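Local coordinates for UPF0230 protein TM1468 (Thermotoga maritima, PDB 1VPV) that binds long-chain fatty acids such as palmitate and may take part in lipid transport or fatty acid metabolism, at residues 85-90 and 119-124; 100-105 and 125-130; 162-167 and 294-299; 247-252 and 274-279. One frame throughout, in Å; residues are numbered along the deposited sequence.

Interaction 1 (85-90 and 119-124); sequences KRYLKY and KEVDIP
The ring of Tyr87 receives Val121 at its CD2 corner, where CG2 of the valine lies 3.9 Å from CD2 of the tyrosine and the two side chains cross at about a right angle. On the next turn of the same helix, the ring of Tyr90 has the carbonyl O of Arg86 over one face, 3.1 Å above the plane and displaced toward the rim. In the DegV fold this is helix-against-loop packing: helix 80-92 lies beside the connection from helix 110-118 into strand 125-129. No hydrogen bond crosses it. Val121 is the wedge: with CG1 anti to its carbonyl carbon (chi1 -60°), the two methyls part, CG2 going to Tyr87 and CG1 to Leu88, whose CD2 is 3.8 Å from Val121 CG1. Both phenols are held elsewhere, Tyr87 OH by the carbonyl O of Ala114 in helix 110-118 and Tyr90 OH by the carboxylate of Asp36, which is likely to limit how far either ring can shift. Ile123 continues the apolar seam and also touches Val98 of strand 97-102. Its CG2 lies 3.9 Å from Tyr87 O, while its CD1 ends 4.4 Å from the carbonyl C of Tyr90.

Interaction 2 (100-105 and 125-130); sequences VLTLSS and VYVVDT
Val100 and Val127 lie side by side and point the same way, with CB of Val100 4.1 Å from CG1 of Val127. Val125 comes to the same row at a slant, placing its CG1 3.8 Å from CG2 of Val100. Leu101 points to the other face, where Thr130, just after strand 125-129, crosses it at about a right angle, Leu101 CB lying 3.9 Å from Thr130 CG2. The two valine-bearing strands, 97-102 and 125-129, are parallel neighbours in a beta-alpha-beta unit whose helix 110-118 touches Thr102, Val125 and Asp129. Main-chain bonds alternate between them: Val100 N to Tyr126 O, Val128 N to Val100 O and Thr102 N to Val128 O. Thr102 O then takes two donors from Thr130, its N and its hydroxyl. Thr130 OG1 is 2.6 Å from Thr102 O, tilted 31° from the carbonyl plane. Asp129 reaches from strand 125-129 to the turn after strand 97-102, CG anti to its backbone N (chi1 -174°). Its OD1 accepts Ser105 N at 2.9 Å on the syn side, 33° out of the carboxylate plane, and also binds Leu131 N. An alanine here would probably leave the amides of Ser105 and Leu131 without this shared acceptor and free that turn to shift. In it Leu103 packs on the bound palmitic acid and on Ser108, a residue that binds the fatty acid.

Interaction 3 (162-167 and 294-299); sequences DERMKN and EVLERK
Arg164, on the last turns of helix 154-166, and Val295, at the end of strand 289-295, have their CA atoms 9.1 Å apart, a gap that long side chains must span. Arg164 does so with a chain bent at chi3 (60°). Its NH1 and NH2 both grip one oxygen, Glu294 OE2, which sits at the guanidinium edge, in its plane. The shorter bond of this salt bridge, Arg164 NH2 to Glu294 OE2 at 3.0 Å, uses the anti lone pair, and the guanidinium and carboxylate planes are turned 38° apart. NH2 of Arg164 also makes a weak bond to the carbonyl O of Val295 at 2.9 Å, while its NE pairs with Asp169. A leucine in place of Arg164 would probably leave Glu294 OE2 and Asp169 OD2 without their positive partner and remove the bonds that join this helix to the strand end. Just beyond, Leu296 and Glu297 form a classic beta bulge opposite Lys241. Past it Arg298 returns toward the helix end: one guanidinium face has Val295 CG1 4.0 Å above it, toward the rim, and NH2 forms a salt bridge with Asp169 OD1. The contact thus ties a helix that packs on strand 125-129 to an inner strand of the other sheet. Glu294 is buried between two arginines, since Arg243 holds its OE1, and this pairing is likely to favour its ionised form.

Interaction 4 (247-252 and 274-279); sequences VHADNE and SPMGKV. With PLM (palmitic acid), chain D.
Met276, modelled as selenomethionine, runs across the end of strand 241-248 from its own place just after strand 267-275; the two parallel strands belong to a beta-alpha-beta unit with helix 252-263. Its backbone N gives a nearly straight bond to His248 O at 2.7 Å, which fixes where the side chain starts. CB lies over that same carbonyl, 3.6 Å from His248 O. CG, anti to the carbonyl carbon of Met276 (chi1 -67°), stays over the same carbonyl and comes 3.8 Å from CB of Val247. SE then settles against the backbone after the strand, 3.6 Å from Ala249 N, with Ala249 CB also near. CE ends the chain between protein and ligand: it touches Val247 CG2 at 3.6 Å and the CE carbon of palmitic acid, third from the methyl end, at 3.5 Å. Val247 meets that ligand carbon too, crossing Met276 at about a right angle, and together they line the pocket around the tail, while Thr75 and Ser108 hydrogen-bond the fatty acid. On the opposite face of the sheet His248 takes an off-centre CH-pi contact from Pro275 CA, 4.1 Å from the ring centroid. ND1 of the imidazole accepts a 2.8 Å hydrogen bond from Asn251 N, which would restrain its rotation.

Interactions 1 and 2 cross along the chain, and both close before interactions 3 and 4 open. Helix 80-92 of interaction 1 leads into strand 97-102 of interaction 2, and loop 119-124 leads into strand 125-129; they touch, Tyr87 packing on Val100 and Val125, their centres 15 Å apart. Interaction 3 lies 18 Å from interaction 2, centre to centre, and meets it through Met165, whose CE packs on Thr130. Interaction 4 is nested within the loop that interaction 3 closes, and strands 241-248 and 289-295 are neighbours in the second sheet. Interactions 2 and 4 stand on opposite sides of the chain's centre, and both touch palmitic acid, consistent with a fatty acid held between the two sheets.

Interaction 1 (85-90 and 119-124)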
loop_
_atom_site.group_PDB
_atom_site.type_symbol
_atom_site.label_atom_id
_atom_site.label_comp_id
_atom_site.label_asym_id
_atom_site.label_seq_id
_atom_site.Cartn_x
_atom_site.Cartn_y
_atom_site.Cartn_z
ATOM N N LYS A 85 6.597 -17.058 12.734
ATOM C CA LYS A 85 7.410 -17.911 11.863
ATOM C C LYS A 85 8.374 -17.089 11.011
ATOM O O LYS A 85 9.557 -17.404 10.963
ATOM C CB LYS A 85 6.541 -18.857 11.019
ATOM C CG LYS A 85 5.872 -19.954 11.874
ATOM C CD LYS A 85 5.080 -20.985 11.064
ATOM N N ARG A 86 7.887 -16.037 10.373
ATOM C CA ARG A 86 8.764 -15.120 9.640
ATOM C C ARG A 86 9.868 -14.525 10.530
ATOM O O ARG A 86 11.049 -14.539 10.137
ATOM C CB ARG A 86 7.986 -13.969 8.977
ATOM C CG ARG A 86 6.953 -14.385 7.951
ATOM C CD ARG A 86 7.353 -14.051 6.522
ATOM N NE ARG A 86 6.419 -14.647 5.549
ATOM C CZ ARG A 86 6.489 -14.489 4.232
ATOM N NH1 ARG A 86 7.436 -13.745 3.691
ATOM N NH2 ARG A 86 5.597 -15.065 3.449
ATOM N N TYR A 87 9.497 -14.008 11.701
ATOM C CA TYR A 87 10.483 -13.390 12.614
ATOM C C TYR A 87 11.629 -14.358 12.926
ATOM O O TYR A 87 12.804 -13.996 12.864
ATOM C CB TYR A 87 9.837 -12.962 13.948
ATOM C CG TYR A 87 8.767 -11.877 13.854
ATOM C CD1 TYR A 87 8.626 -11.087 12.721
ATOM C CD2 TYR A 87 7.913 -11.617 14.933
ATOM C CE1 TYR A 87 7.658 -10.080 12.654
ATOM C CE2 TYR A 87 6.953 -10.599 14.877
ATOM C CZ TYR A 87 6.823 -9.848 13.736
ATOM O OH TYR A 87 5.869 -8.854 13.673
ATOM N N LEU A 88 11.255 -15.586 13.269
ATOM C CA LEU A 88 12.197 -16.643 13.583
ATOM C C LEU A 88 13.047 -17.036 12.392
ATOM O O LEU A 88 14.234 -17.320 12.564
ATOM C CB LEU A 88 11.474 -17.876 14.090
ATOM C CG LEU A 88 10.809 -17.668 15.438
ATOM C CD1 LEU A 88 9.976 -18.901 15.765
ATOM C CD2 LEU A 88 11.845 -17.395 16.553
ATOM N N LYS A 89 12.460 -17.051 11.197
ATOM C CA LYS A 89 13.240 -17.322 9.998
ATOM C C LYS A 89 14.315 -16.257 9.803
ATOM O O LYS A 89 15.451 -16.582 9.461
ATOM C CB LYS A 89 12.350 -17.434 8.770
ATOM C CG LYS A 89 13.103 -17.520 7.434
ATOM C CD LYS A 89 12.074 -17.571 6.281
ATOM C CE LYS A 89 12.348 -16.545 5.182
ATOM N NZ LYS A 89 13.560 -16.888 4.399
ATOM N N TYR A 90 13.964 -14.996 10.034
ATOM C CA TYR A 90 14.937 -13.909 9.951
ATOM C C TYR A 90 16.040 -14.068 10.982
ATOM O O TYR A 90 17.202 -13.826 10.677
ATOM C CB TYR A 90 14.265 -12.543 10.078
ATOM C CG TYR A 90 13.143 -12.330 9.080
ATOM C CD1 TYR A 90 13.191 -12.859 7.795
ATOM C CD2 TYR A 90 12.033 -11.577 9.423
ATOM C CE1 TYR A 90 12.147 -12.631 6.884
ATOM C CE2 TYR A 90 11.002 -11.360 8.530
ATOM C CZ TYR A 90 11.060 -11.884 7.271
ATOM O OH TYR A 90 9.993 -11.650 6.424
ATOM N N LYS A 119 6.199 -10.114 20.761
ATOM C CA LYS A 119 6.369 -10.469 22.174
ATOM C C LYS A 119 6.707 -11.936 22.370
ATOM O O LYS A 119 7.141 -12.308 23.444
ATOM C CB LYS A 119 5.119 -10.100 22.980
ATOM C CG LYS A 119 4.751 -8.622 22.798
ATOM C CD LYS A 119 3.934 -8.064 23.945
ATOM C CE LYS A 119 3.737 -6.578 23.760
ATOM N NZ LYS A 119 3.763 -5.869 25.076
ATOM N N GLU A 120 6.541 -12.764 21.341
ATOM C CA GLU A 120 6.843 -14.192 21.472
ATOM C C GLU A 120 8.187 -14.647 20.906
ATOM O O GLU A 120 8.399 -15.832 20.751
ATOM C CB GLU A 120 5.712 -14.986 20.836
ATOM C CG GLU A 120 4.361 -14.702 21.503
ATOM C CD GLU A 120 3.442 -15.915 21.540
ATOM O OE1 GLU A 120 3.484 -16.750 20.608
ATOM O OE2 GLU A 120 2.666 -16.036 22.509
ATOM N N VAL A 121 9.088 -13.715 20.602
ATOM C CA VAL A 121 10.392 -14.031 20.004
ATOM C C VAL A 121 11.516 -13.194 20.615
ATOM O O VAL A 121 11.292 -12.096 21.142
ATOM C CB VAL A 121 10.441 -13.825 18.466
ATOM C CG1 VAL A 121 9.433 -14.693 17.779
ATOM C CG2 VAL A 121 10.204 -12.345 18.056
ATOM N N ASP A 122 12.727 -13.743 20.516
ATOM C CA ASP A 122 13.966 -13.135 21.012
ATOM C C ASP A 122 14.449 -11.902 20.282
ATOM O O ASP A 122 15.120 -11.052 20.866
ATOM C CB ASP A 122 15.088 -14.154 20.851
ATOM C CG ASP A 122 15.040 -15.210 21.883
ATOM O OD1 ASP A 122 14.353 -14.983 22.902
ATOM O OD2 ASP A 122 15.688 -16.264 21.678
ATOM N N ILE A 123 14.184 -11.867 18.988
ATOM C CA ILE A 123 14.821 -10.947 18.070
ATOM C C ILE A 123 14.053 -9.624 18.107
ATOM O O ILE A 123 12.836 -9.629 17.977
ATOM C CB ILE A 123 14.891 -11.570 16.626
ATOM C CG1 ILE A 123 15.478 -10.576 15.623
ATOM C CG2 ILE A 123 13.489 -12.062 16.125
ATOM C CD1 ILE A 123 15.669 -11.168 14.219
ATOM N N PRO A 124 14.749 -8.491 18.292
ATOM C CA PRO A 124 13.998 -7.251 18.465
ATOM C C PRO A 124 13.201 -6.941 17.203
ATOM O O PRO A 124 13.731 -7.004 16.110
ATOM C CB PRO A 124 15.070 -6.202 18.713
ATOM C CG PRO A 124 16.361 -6.888 18.795
ATOM C CD PRO A 124 16.208 -8.282 18.327
#

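Interaction 2 (100-105 and 125-130)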
loop_
_atom_site.group_PDB
_atom_site.type_symbol
_atom_site.label_atom_id
_atom_site.label_comp_id
_atom_site.label_asym_id
_atom_site.label_seq_id
_atom_site.Cartn_x
_atom_site.Cartn_y
_atom_site.Cartn_z
ATOM N N VAL A 100 9.016 -3.915 10.905
ATOM C CA VAL A 100 7.723 -4.213 10.248
ATOM C C VAL A 100 6.898 -2.935 10.017
ATOM O O VAL A 100 6.660 -2.158 10.932
ATOM C CB VAL A 100 6.857 -5.181 11.130
ATOM C CG1 VAL A 100 5.562 -5.571 10.429
ATOM C CG2 VAL A 100 7.649 -6.399 11.533
ATOM N N LEU A 101 6.458 -2.749 8.792
ATOM C CA LEU A 101 5.554 -1.656 8.422
ATOM C C LEU A 101 4.263 -2.277 7.955
ATOM O O LEU A 101 4.242 -3.012 6.956
ATOM C CB LEU A 101 6.144 -0.814 7.265
ATOM C CG LEU A 101 7.133 0.243 7.733
ATOM C CD1 LEU A 101 8.415 -0.411 8.070
ATOM C CD2 LEU A 101 7.362 1.313 6.697
ATOM N N THR A 102 3.192 -2.026 8.689
ATOM C CA THR A 102 1.887 -2.575 8.332
ATOM C C THR A 102 0.958 -1.513 7.860
ATOM O O THR A 102 1.092 -0.337 8.212
ATOM C CB THR A 102 1.180 -3.236 9.503
ATOM O OG1 THR A 102 0.729 -2.230 10.431
ATOM C CG2 THR A 102 2.095 -4.260 10.179
ATOM N N LEU A 103 -0.045 -1.951 7.118
ATOM C CA LEU A 103 -1.173 -1.074 6.818
ATOM C C LEU A 103 -1.855 -0.547 8.107
ATOM O O LEU A 103 -1.723 -1.110 9.196
ATOM C CB LEU A 103 -2.176 -1.762 5.868
ATOM C CG LEU A 103 -3.165 -2.755 6.440
ATOM C CD1 LEU A 103 -4.342 -2.857 5.515
ATOM C CD2 LEU A 103 -2.566 -4.128 6.716
ATOM N N SER A 104 -2.576 0.549 7.939
ATOM C CA SER A 104 -3.254 1.232 9.027
ATOM C C SER A 104 -3.934 0.296 10.010
ATOM O O SER A 104 -4.731 -0.578 9.622
ATOM C CB SER A 104 -4.308 2.183 8.466
ATOM O OG SER A 104 -5.171 2.606 9.517
ATOM N N SER A 105 -3.681 0.522 11.282
ATOM C CA SER A 105 -4.356 -0.210 12.338
ATOM C C SER A 105 -5.855 0.045 12.340
ATOM O O SER A 105 -6.608 -0.645 13.029
ATOM C CB SER A 105 -3.807 0.200 13.719
ATOM O OG SER A 105 -4.027 1.589 13.943
ATOM N N VAL A 125 11.908 -6.704 17.352
ATOM C CA VAL A 125 11.032 -6.435 16.219
ATOM C C VAL A 125 10.367 -5.127 16.505
ATOM O O VAL A 125 9.744 -4.962 17.537
ATOM C CB VAL A 125 9.963 -7.516 16.073
ATOM C CG1 VAL A 125 8.954 -7.151 14.977
ATOM C CG2 VAL A 125 10.609 -8.889 15.797
ATOM N N TYR A 126 10.520 -4.179 15.603
ATOM C CA TYR A 126 9.883 -2.883 15.735
ATOM C C TYR A 126 8.754 -2.780 14.723
ATOM O O TYR A 126 8.976 -2.922 13.534
ATOM C CB TYR A 126 10.912 -1.812 15.497
ATOM C CG TYR A 126 11.965 -1.785 16.566
ATOM C CD1 TYR A 126 11.814 -0.997 17.696
ATOM C CD2 TYR A 126 13.130 -2.526 16.438
ATOM C CE1 TYR A 126 12.800 -0.958 18.679
ATOM C CE2 TYR A 126 14.110 -2.492 17.407
ATOM C CZ TYR A 126 13.938 -1.715 18.526
ATOM O OH TYR A 126 14.908 -1.704 19.507
ATOM N N VAL A 127 7.541 -2.545 15.203
ATOM C CA VAL A 127 6.389 -2.537 14.339
ATOM C C VAL A 127 5.861 -1.136 14.180
ATOM O O VAL A 127 5.528 -0.508 15.155
ATOM C CB VAL A 127 5.251 -3.399 14.888
ATOM C CG1 VAL A 127 4.178 -3.590 13.778
ATOM C CG2 VAL A 127 5.766 -4.742 15.367
ATOM N N VAL A 128 5.794 -0.670 12.939
ATOM C CA VAL A 128 5.312 0.667 12.630
ATOM C C VAL A 128 3.947 0.602 11.966
ATOM O O VAL A 128 3.776 -0.057 10.899
ATOM C CB VAL A 128 6.288 1.411 11.705
ATOM C CG1 VAL A 128 5.753 2.800 11.348
ATOM C CG2 VAL A 128 7.607 1.552 12.392
ATOM N N ASP A 129 2.980 1.239 12.634
ATOM C CA ASP A 129 1.633 1.496 12.106
ATOM C C ASP A 129 1.713 2.640 11.092
ATOM O O ASP A 129 1.642 3.790 11.480
ATOM C CB ASP A 129 0.650 1.889 13.239
ATOM C CG ASP A 129 -0.828 2.031 12.735
ATOM O OD1 ASP A 129 -1.067 1.841 11.520
ATOM O OD2 ASP A 129 -1.759 2.313 13.541
ATOM N N THR A 130 1.806 2.335 9.801
ATOM C CA THR A 130 1.987 3.374 8.802
ATOM C C THR A 130 0.785 4.291 8.624
ATOM O O THR A 130 0.929 5.330 7.997
ATOM C CB THR A 130 2.233 2.802 7.400
ATOM O OG1 THR A 130 1.108 2.018 7.026
ATOM C CG2 THR A 130 3.466 1.968 7.372
#

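Interaction 3 (162-167 and 294-299)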
loop_
_atom_site.group_PDB
_atom_site.type_symbol
_atom_site.label_atom_id
_atom_site.label_comp_id
_atom_site.label_asym_id
_atom_site.label_seq_id
_atom_site.Cartn_x
_atom_site.Cartn_y
_atom_site.Cartn_z
ATOM N N ASP A 162 8.394 8.905 11.738
ATOM C CA ASP A 162 7.312 9.577 12.467
ATOM C C ASP A 162 7.198 11.047 12.051
ATOM O O ASP A 162 6.102 11.526 11.768
ATOM C CB ASP A 162 7.508 9.470 13.986
ATOM C CG ASP A 162 6.228 9.764 14.764
ATOM O OD1 ASP A 162 5.236 9.022 14.577
ATOM O OD2 ASP A 162 6.208 10.730 15.567
ATOM N N GLU A 163 8.317 11.767 12.018
ATOM C CA GLU A 163 8.271 13.162 11.620
ATOM C C GLU A 163 7.675 13.315 10.225
ATOM O O GLU A 163 6.840 14.168 9.998
ATOM C CB GLU A 163 9.654 13.793 11.606
ATOM C CG GLU A 163 10.295 13.934 12.939
ATOM C CD GLU A 163 11.816 14.043 12.847
ATOM O OE1 GLU A 163 12.310 14.788 11.950
ATOM O OE2 GLU A 163 12.500 13.381 13.670
ATOM N N ARG A 164 8.123 12.503 9.284
ATOM C CA ARG A 164 7.663 12.638 7.920
ATOM C C ARG A 164 6.206 12.245 7.711
ATOM O O ARG A 164 5.467 12.974 7.026
ATOM C CB ARG A 164 8.628 11.941 6.966
ATOM C CG ARG A 164 9.928 12.755 6.912
ATOM C CD ARG A 164 10.848 12.371 5.838
ATOM N NE ARG A 164 10.228 12.530 4.538
ATOM C CZ ARG A 164 10.647 11.932 3.432
ATOM N NH1 ARG A 164 11.720 11.144 3.439
ATOM N NH2 ARG A 164 9.996 12.157 2.312
HETATM N N MSE A 165 5.782 11.151 8.342
HETATM C CA MSE A 165 4.372 10.779 8.401
HETATM C C MSE A 165 3.545 11.881 9.011
HETATM O O MSE A 165 2.483 12.177 8.512
HETATM C CB MSE A 165 4.158 9.500 9.199
HETATM C CG MSE A 165 4.377 8.238 8.367
HETATM SE SE MSE A 165 4.748 6.613 9.475
HETATM C CE MSE A 165 5.424 5.304 8.008
ATOM N N LYS A 166 4.019 12.491 10.090
ATOM C CA LYS A 166 3.243 13.549 10.714
ATOM C C LYS A 166 3.178 14.839 9.879
ATOM O O LYS A 166 2.221 15.608 10.015
ATOM C CB LYS A 166 3.712 13.831 12.138
ATOM C CG LYS A 166 3.098 12.830 13.102
ATOM C CD LYS A 166 3.680 12.942 14.498
ATOM C CE LYS A 166 3.204 11.780 15.378
ATOM N NZ LYS A 166 3.880 11.852 16.703
ATOM N N ASN A 167 4.190 15.069 9.044
ATOM C CA ASN A 167 4.133 16.082 7.993
ATOM C C ASN A 167 3.327 15.631 6.761
ATOM O O ASN A 167 3.202 16.379 5.803
ATOM C CB ASN A 167 5.550 16.468 7.552
ATOM C CG ASN A 167 6.098 17.658 8.303
ATOM O OD1 ASN A 167 5.517 18.754 8.287
ATOM N ND2 ASN A 167 7.235 17.468 8.945
ATOM N N GLU A 294 5.465 10.234 -2.231
ATOM C CA GLU A 294 6.428 10.760 -1.255
ATOM C C GLU A 294 6.859 12.154 -1.664
ATOM O O GLU A 294 7.462 12.356 -2.721
ATOM C CB GLU A 294 7.691 9.892 -1.152
ATOM C CG GLU A 294 8.810 10.527 -0.251
ATOM C CD GLU A 294 10.180 9.821 -0.341
ATOM O OE1 GLU A 294 10.292 8.835 -1.119
ATOM O OE2 GLU A 294 11.151 10.251 0.361
ATOM N N VAL A 295 6.595 13.115 -0.796
ATOM C CA VAL A 295 7.087 14.474 -0.999
ATOM C C VAL A 295 8.515 14.555 -0.423
ATOM O O VAL A 295 8.733 14.323 0.764
ATOM C CB VAL A 295 6.169 15.511 -0.305
ATOM C CG1 VAL A 295 6.593 16.943 -0.614
ATOM C CG2 VAL A 295 4.724 15.295 -0.721
ATOM N N LEU A 296 9.475 14.857 -1.284
ATOM C CA LEU A 296 10.856 15.117 -0.870
ATOM C C LEU A 296 11.093 16.566 -0.494
ATOM O O LEU A 296 11.865 16.856 0.397
ATOM C CB LEU A 296 11.807 14.768 -2.006
ATOM C CG LEU A 296 11.688 13.344 -2.527
ATOM C CD1 LEU A 296 12.433 13.209 -3.832
ATOM C CD2 LEU A 296 12.251 12.397 -1.497
ATOM N N GLU A 297 10.438 17.470 -1.200
ATOM C CA GLU A 297 10.666 18.908 -1.050
ATOM C C GLU A 297 9.425 19.601 -1.566
ATOM O O GLU A 297 9.012 19.341 -2.697
ATOM C CB GLU A 297 11.877 19.334 -1.890
ATOM C CG GLU A 297 12.390 20.731 -1.599
ATOM C CD GLU A 297 13.672 21.110 -2.379
ATOM O OE1 GLU A 297 14.356 20.239 -2.974
ATOM O OE2 GLU A 297 14.016 22.307 -2.375
ATOM N N ARG A 298 8.790 20.434 -0.747
ATOM C CA ARG A 298 7.675 21.253 -1.241
ATOM C C ARG A 298 8.275 22.542 -1.766
ATOM O O ARG A 298 9.159 23.100 -1.139
ATOM C CB ARG A 298 6.626 21.564 -0.168
ATOM C CG ARG A 298 6.457 20.520 0.868
ATOM C CD ARG A 298 5.042 20.425 1.440
ATOM N NE ARG A 298 4.993 19.233 2.305
ATOM C CZ ARG A 298 3.971 18.389 2.422
ATOM N NH1 ARG A 298 2.845 18.567 1.744
ATOM N NH2 ARG A 298 4.082 17.347 3.226
ATOM N N LYS A 299 7.811 23.002 -2.924
ATOM C CA LYS A 299 8.264 24.273 -3.463
ATOM C C LYS A 299 7.959 25.365 -2.442
ATOM O O LYS A 299 6.839 25.455 -1.951
ATOM C CB LYS A 299 7.576 24.579 -4.806
ATOM C CG LYS A 299 7.901 25.972 -5.381
ATOM C CD LYS A 299 7.066 26.325 -6.618
ATOM C CE LYS A 299 7.613 25.677 -7.883
ATOM N NZ LYS A 299 8.875 26.315 -8.342
#

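Interaction 4 (247-252 and 274-279)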
loop_
_atom_site.group_PDB
_atom_site.type_symbol
_atom_site.label_atom_id
_atom_site.label_comp_id
_atom_site.label_asym_id
_atom_site.label_seq_id
_atom_site.Cartn_x
_atom_site.Cartn_y
_atom_site.Cartn_z
ATOM N N VAL A 247 -0.146 2.726 -8.741
ATOM C CA VAL A 247 -0.786 1.432 -8.488
ATOM C C VAL A 247 -2.021 1.250 -9.319
ATOM O O VAL A 247 -2.679 2.210 -9.718
ATOM C CB VAL A 247 -1.147 1.187 -6.997
ATOM C CG1 VAL A 247 0.116 1.177 -6.140
ATOM C CG2 VAL A 247 -2.129 2.228 -6.522
ATOM N N HIS A 248 -2.331 -0.011 -9.580
ATOM C CA HIS A 248 -3.474 -0.341 -10.377
ATOM C C HIS A 248 -3.916 -1.770 -10.098
ATOM O O HIS A 248 -3.103 -2.635 -9.837
ATOM C CB HIS A 248 -3.113 -0.169 -11.852
ATOM C CG HIS A 248 -2.200 -1.234 -12.375
ATOM N ND1 HIS A 248 -2.662 -2.337 -13.068
ATOM C CD2 HIS A 248 -0.854 -1.379 -12.283
ATOM C CE1 HIS A 248 -1.638 -3.108 -13.388
ATOM N NE2 HIS A 248 -0.532 -2.555 -12.909
ATOM N N ALA A 249 -5.218 -1.991 -10.172
ATOM C CA ALA A 249 -5.797 -3.317 -10.148
ATOM C C ALA A 249 -6.148 -3.682 -11.574
ATOM O O ALA A 249 -7.252 -3.415 -12.052
ATOM C CB ALA A 249 -7.051 -3.340 -9.252
ATOM N N ASP A 250 -5.175 -4.271 -12.252
ATOM C CA ASP A 250 -5.285 -4.696 -13.644
ATOM C C ASP A 250 -5.767 -3.600 -14.542
ATOM O O ASP A 250 -6.733 -3.779 -15.279
ATOM C CB ASP A 250 -6.213 -5.883 -13.723
ATOM C CG ASP A 250 -6.080 -6.670 -15.033
ATOM O OD1 ASP A 250 -5.012 -6.669 -15.699
ATOM O OD2 ASP A 250 -7.081 -7.321 -15.368
ATOM N N ASN A 251 -5.116 -2.439 -14.449
ATOM C CA ASN A 251 -5.434 -1.269 -15.293
ATOM C C ASN A 251 -4.213 -0.407 -15.584
ATOM O O ASN A 251 -4.089 0.755 -15.149
ATOM C CB ASN A 251 -6.513 -0.428 -14.629
ATOM C CG ASN A 251 -7.129 0.583 -15.586
ATOM O OD1 ASN A 251 -6.623 0.812 -16.695
ATOM N ND2 ASN A 251 -8.230 1.172 -15.171
ATOM N N GLU A 252 -3.321 -0.985 -16.364
ATOM C CA GLU A 252 -2.036 -0.372 -16.656
ATOM C C GLU A 252 -2.171 0.901 -17.430
ATOM O O GLU A 252 -1.543 1.900 -17.089
ATOM C CB GLU A 252 -1.138 -1.341 -17.398
ATOM C CG GLU A 252 -0.816 -2.570 -16.557
ATOM N N SER A 274 3.309 -0.521 -9.723
ATOM C CA SER A 274 3.084 -1.763 -8.989
ATOM C C SER A 274 1.624 -2.231 -9.046
ATOM O O SER A 274 0.703 -1.510 -8.627
ATOM C CB SER A 274 3.463 -1.569 -7.527
ATOM O OG SER A 274 3.421 -2.786 -6.823
ATOM N N PRO A 275 1.403 -3.448 -9.527
ATOM C CA PRO A 275 0.035 -3.942 -9.532
ATOM C C PRO A 275 -0.492 -4.169 -8.105
ATOM O O PRO A 275 0.240 -4.608 -7.239
ATOM C CB PRO A 275 0.141 -5.267 -10.276
ATOM C CG PRO A 275 1.531 -5.669 -10.142
ATOM C CD PRO A 275 2.350 -4.426 -10.070
HETATM N N MSE A 276 -1.748 -3.862 -7.865
HETATM C CA MSE A 276 -2.319 -4.093 -6.538
HETATM C C MSE A 276 -2.568 -5.590 -6.338
HETATM O O MSE A 276 -3.050 -6.301 -7.255
HETATM C CB MSE A 276 -3.620 -3.308 -6.365
HETATM C CG MSE A 276 -3.438 -1.835 -6.337
HETATM SE SE MSE A 276 -5.052 -0.758 -6.845
HETATM C CE MSE A 276 -5.046 0.552 -5.294
ATOM N N GLY A 277 -2.222 -6.062 -5.142
ATOM C CA GLY A 277 -2.347 -7.489 -4.803
ATOM C C GLY A 277 -3.791 -7.965 -4.657
ATOM O O GLY A 277 -4.739 -7.240 -4.955
ATOM N N LYS A 278 -3.943 -9.195 -4.184
ATOM C CA LYS A 278 -5.267 -9.832 -4.080
ATOM C C LYS A 278 -6.172 -9.140 -3.048
ATOM O O LYS A 278 -7.351 -8.907 -3.289
ATOM C CB LYS A 278 -5.146 -11.340 -3.743
ATOM C CG LYS A 278 -4.136 -12.121 -4.573
ATOM C CD LYS A 278 -4.319 -13.626 -4.347
ATOM C CE LYS A 278 -3.307 -14.463 -5.124
ATOM N NZ LYS A 278 -3.366 -15.862 -4.634
ATOM N N VAL A 279 -5.613 -8.810 -1.901
ATOM C CA VAL A 279 -6.400 -8.183 -0.838
ATOM C C VAL A 279 -6.840 -6.763 -1.221
ATOM O O VAL A 279 -8.013 -6.412 -1.121
ATOM C CB VAL A 279 -5.629 -8.205 0.487
ATOM C CG1 VAL A 279 -6.368 -7.451 1.555
ATOM C CG2 VAL A 279 -5.439 -9.655 0.935
HETATM C C1 PLM D . -7.653 -7.443 6.371
HETATM O O1 PLM D . -7.168 -7.375 7.539
HETATM O O2 PLM D . -8.565 -8.280 6.074
HETATM C C2 PLM D . -7.096 -6.510 5.321
HETATM C C3 PLM D . -8.028 -5.342 5.070
HETATM C C4 PLM D . -7.510 -4.502 3.910
HETATM C C5 PLM D . -8.502 -3.378 3.630
HETATM C C6 PLM D . -8.064 -2.501 2.485
HETATM C C7 PLM D . -9.013 -1.338 2.242
HETATM C C8 PLM D . -8.788 -0.723 0.865
HETATM C C9 PLM D . -7.531 0.118 0.828
HETATM C CA PLM D . -7.249 0.665 -0.558
HETATM C CB PLM D . -6.073 1.628 -0.524
HETATM C CC PLM D . -5.607 1.944 -1.943
HETATM C CD PLM D . -4.526 3.044 -1.973
HETATM C CE PLM D . -3.903 3.205 -3.348
HETATM C CF PLM D . -2.972 4.404 -3.435
HETATM C CG PLM D . -1.561 4.095 -2.925
#